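Local atomic coordinates of hypothetical protein BA_2335 (Bacillus anthracis, PDB entry 4H4N), a protein that is of unknown function but folds into a small all-beta domain built from two antiparallel sheets. Residues 21-26 with 49-54. Sequence-based numbering, arbitrary orientation.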
ATOM      1  N   VAL A  21       2.240  -1.665   0.183  1.00  8.03           N
ATOM      2  CA  VAL A  21       2.307  -1.289   1.582  1.00  8.27           C
ATOM      3  C   VAL A  21       2.912  -2.466   2.346  1.00  7.99           C
ATOM      4  O   VAL A  21       2.396  -3.575   2.283  1.00  9.88           O
ATOM      5  CB  VAL A  21       0.904  -0.973   2.140  1.00  9.49           C
ATOM      6  CG1 VAL A  21       0.990  -0.518   3.587  1.00 10.85           C
ATOM      7  CG2 VAL A  21       0.189   0.071   1.271  1.00 11.23           C
ATOM      8  N   THR A  22       4.017  -2.221   3.037  1.00  7.71           N
ATOM      9  CA  THR A  22       4.671  -3.232   3.847  1.00  7.98           C
ATOM     10  C   THR A  22       4.478  -2.902   5.313  1.00  7.33           C
ATOM     11  O   THR A  22       4.744  -1.786   5.744  1.00  7.90           O
ATOM     12  CB  THR A  22       6.172  -3.300   3.521  1.00  9.09           C
ATOM     13  OG1 THR A  22       6.349  -3.551   2.127  1.00 11.85           O
ATOM     14  CG2 THR A  22       6.835  -4.407   4.305  1.00 10.76           C
ATOM     15  N   PHE A  23       4.010  -3.883   6.073  1.00  7.22           N
ATOM     16  CA  PHE A  23       3.823  -3.763   7.513  1.00  7.53           C
ATOM     17  C   PHE A  23       5.001  -4.402   8.223  1.00  7.95           C
ATOM     18  O   PHE A  23       5.422  -5.507   7.868  1.00  9.15           O
ATOM     19  CB  PHE A  23       2.524  -4.471   7.934  1.00  8.17           C
ATOM     20  CG  PHE A  23       1.281  -3.787   7.416  1.00  8.40           C
ATOM     21  CD1 PHE A  23       0.736  -2.721   8.098  1.00  9.50           C
ATOM     22  CD2 PHE A  23       0.666  -4.186   6.255  1.00  9.66           C
ATOM     23  CE1 PHE A  23      -0.412  -2.076   7.638  1.00 10.65           C
ATOM     24  CE2 PHE A  23      -0.473  -3.541   5.785  1.00 11.35           C
ATOM     25  CZ  PHE A  23      -1.006  -2.491   6.483  1.00 11.04           C
ATOM     26  N   PHE A  24       5.519  -3.708   9.231  1.00  7.76           N
ATOM     27  CA  PHE A  24       6.701  -4.113   9.981  1.00  8.10           C
ATOM     28  C   PHE A  24       6.384  -4.261  11.449  1.00  7.90           C
ATOM     29  O   PHE A  24       5.519  -3.580  11.991  1.00  8.54           O
ATOM     30  CB  PHE A  24       7.811  -3.049   9.851  1.00  8.87           C
ATOM     31  CG  PHE A  24       8.347  -2.877   8.454  1.00  8.98           C
ATOM     32  CD1 PHE A  24       9.412  -3.628   7.987  1.00 10.58           C
ATOM     33  CD2 PHE A  24       7.765  -1.967   7.578  1.00  9.33           C
ATOM     34  CE1 PHE A  24       9.891  -3.461   6.704  1.00 11.29           C
ATOM     35  CE2 PHE A  24       8.259  -1.804   6.300  1.00 10.68           C
ATOM     36  CZ  PHE A  24       9.332  -2.539   5.872  1.00 11.17           C
ATOM     37  N   GLY A  25       7.141  -5.138  12.109  1.00  8.39           N
ATOM     38  CA  GLY A  25       7.025  -5.347  13.536  1.00  8.74           C
ATOM     39  C   GLY A  25       8.125  -4.656  14.325  1.00  8.27           C
ATOM     40  O   GLY A  25       8.892  -3.847  13.807  1.00  8.88           O
ATOM     41  N   PRO A  26       8.214  -4.981  15.627  1.00  8.85           N
ATOM     42  CA  PRO A  26       9.114  -4.250  16.538  1.00  9.14           C
ATOM     43  C   PRO A  26      10.572  -4.376  16.207  1.00  9.15           C
ATOM     44  O   PRO A  26      11.353  -3.486  16.521  1.00 10.02           O
ATOM     45  CB  PRO A  26       8.851  -4.885  17.910  1.00 10.18           C
ATOM     46  CG  PRO A  26       8.098  -6.110  17.664  1.00 12.03           C
ATOM     47  CD  PRO A  26       7.392  -5.966  16.349  1.00  9.71           C
ATOM     48  N   THR A  49      -8.675  -2.158   5.138  1.00 15.36           N
ATOM     49  CA  THR A  49      -9.421  -2.386   6.354  1.00 16.47           C
ATOM     50  C   THR A  49      -9.006  -3.654   7.088  1.00 14.85           C
ATOM     51  O   THR A  49      -9.372  -3.839   8.247  1.00 17.53           O
ATOM     52  CB  THR A  49     -10.929  -2.441   6.044  1.00 18.24           C
ATOM     53  OG1 THR A  49     -11.198  -3.489   5.108  1.00 21.51           O
ATOM     54  CG2 THR A  49     -11.388  -1.118   5.453  1.00 20.15           C
ATOM     55  N   ARG A  50      -8.251  -4.524   6.420  1.00 12.70           N
ATOM     56  CA  ARG A  50      -7.774  -5.762   7.017  1.00 12.02           C
ATOM     57  C   ARG A  50      -6.265  -5.729   6.984  1.00 11.37           C
ATOM     58  O   ARG A  50      -5.653  -5.525   5.942  1.00 11.77           O
ATOM     59  CB  ARG A  50      -8.311  -6.969   6.244  1.00 12.89           C
ATOM     60  CG  ARG A  50      -9.849  -7.032   6.250  1.00 14.75           C
ATOM     61  CD  ARG A  50     -10.423  -8.278   5.623  1.00 15.98           C
ATOM     62  NE  ARG A  50     -10.056  -9.466   6.367  1.00 16.01           N
ATOM     63  CZ  ARG A  50     -10.423 -10.707   6.030  1.00 14.61           C
ATOM     64  NH1 ARG A  50     -11.154 -10.916   4.948  1.00 15.92           N
ATOM     65  NH2 ARG A  50     -10.033 -11.741   6.756  1.00 14.71           N
ATOM     66  N   TYR A  51      -5.671  -5.938   8.137  1.00 11.63           N
ATOM     67  CA  TYR A  51      -4.241  -5.912   8.265  1.00 12.29           C
ATOM     68  C   TYR A  51      -3.896  -6.503   9.615  1.00 13.03           C
ATOM     69  O   TYR A  51      -4.682  -6.425  10.552  1.00 12.98           O
ATOM     70  CB  TYR A  51      -3.673  -4.483   8.117  1.00 12.80           C
ATOM     71  CG  TYR A  51      -4.333  -3.439   8.964  1.00 12.23           C
ATOM     72  CD1 TYR A  51      -3.935  -3.215  10.283  1.00 12.97           C
ATOM     73  CD2 TYR A  51      -5.331  -2.624   8.440  1.00 12.51           C
ATOM     74  CE1 TYR A  51      -4.535  -2.241  11.052  1.00 13.44           C
ATOM     75  CE2 TYR A  51      -5.943  -1.641   9.215  1.00 13.18           C
ATOM     76  CZ  TYR A  51      -5.521  -1.448  10.517  1.00 13.46           C
ATOM     77  OH  TYR A  51      -6.079  -0.464  11.298  1.00 15.63           O
ATOM     78  N   PRO A  52      -2.699  -7.070   9.734  1.00 14.16           N
ATOM     79  CA  PRO A  52      -2.287  -7.612  11.011  1.00 14.73           C
ATOM     80  C   PRO A  52      -1.898  -6.510  11.974  1.00 14.28           C
ATOM     81  O   PRO A  52      -1.675  -5.369  11.572  1.00 14.52           O
ATOM     82  CB  PRO A  52      -1.033  -8.415  10.647  1.00 16.04           C
ATOM     83  CG  PRO A  52      -0.482  -7.726   9.475  1.00 15.94           C
ATOM     84  CD  PRO A  52      -1.662  -7.264   8.699  1.00 14.72           C
ATOM     85  N   ASN A  53      -1.816  -6.856  13.247  1.00 14.88           N
ATOM     86  CA  ASN A  53      -1.243  -5.939  14.211  1.00 14.70           C
ATOM     87  C   ASN A  53       0.148  -5.588  13.694  1.00 13.66           C
ATOM     88  O   ASN A  53       0.853  -6.446  13.177  1.00 14.33           O
ATOM     89  CB  ASN A  53      -1.177  -6.560  15.600  1.00 16.27           C
ATOM     90  CG  ASN A  53      -2.548  -6.751  16.220  1.00 20.25           C
ATOM     91  OD1 ASN A  53      -3.520  -6.105  15.827  1.00 24.28           O
ATOM     92  ND2 ASN A  53      -2.627  -7.626  17.209  1.00 24.43           N
ATOM     93  N   TYR A  54       0.516  -4.318  13.787  1.00 12.30           N
ATOM     94  CA  TYR A  54       1.766  -3.831  13.204  1.00 11.40           C
ATOM     95  C   TYR A  54       2.351  -2.711  14.036  1.00 10.32           C
ATOM     96  O   TYR A  54       1.664  -2.073  14.819  1.00 11.77           O
ATOM     97  CB  TYR A  54       1.534  -3.337  11.749  1.00 11.40           C
ATOM     98  CG  TYR A  54       0.764  -2.041  11.651  1.00 11.69           C
ATOM     99  CD1 TYR A  54      -0.617  -2.025  11.679  1.00 13.70           C
ATOM    100  CD2 TYR A  54       1.427  -0.828  11.567  1.00 12.00           C
ATOM    101  CE1 TYR A  54      -1.313  -0.837  11.610  1.00 14.66           C
ATOM    102  CE2 TYR A  54       0.737   0.369  11.493  1.00 13.70           C
ATOM    103  CZ  TYR A  54      -0.625   0.365  11.522  1.00 14.58           C
ATOM    104  OH  TYR A  54      -1.302   1.563  11.465  1.00 18.32           O
TER
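Phe23 meets Tyr54 and Tyr51 in a three-ring aromatic cluster, set where the loop running from strand 44-48 of one antiparallel sheet to strand 56-63 of the other passes the end of strand 17-24. The Phe23-Tyr54 pair is T-shaped (edge-to-face): an edge of the Phe23 ring is directed at a face of the tyrosine, with the planes at 62°. Their centroids lie 5.2 Å apart. CD1 of Phe23 leads the approach, 3.6 Å from Tyr54 CG and close to the root of that ring. The neighbouring Phe23 CE1 stands over the same face but toward its rim, 4.0 Å from Tyr54 CD1. A chi1 of -68° sets CG of Phe23 anti to its own carbonyl carbon, and from there the ring reaches out from the strand to the loop.

Tyr51 meets the far end of the Phe23 ring in another manner. Phe23 CZ approaches the methylene CB of Tyr51 at 3.7 Å, so the touch is largely ring against aliphatic carbon. The two ring planes are nearly parallel, 14° apart, yet slid past each other until they barely overlap. Beyond CB the Tyr51 ring heads away from strand 17-24, packs on Ile9 and has its hydroxyl hydrogen-bonded to Lys7 O.

No hydrogen bond joins segments 21-26 and 49-54; aromatic and apolar packing carries the contact. Around it, Phe23 pairs through its backbone with Ile31 and Thr32 of strand 30-38, its side chain also touching Tyr57, while Ile9 of the two-stranded sheet packs on Tyr54. Within the loop, Pro52 O lies in the plane of the Tyr54 ring, at the edge, 3.5 Å from Tyr54 CD1.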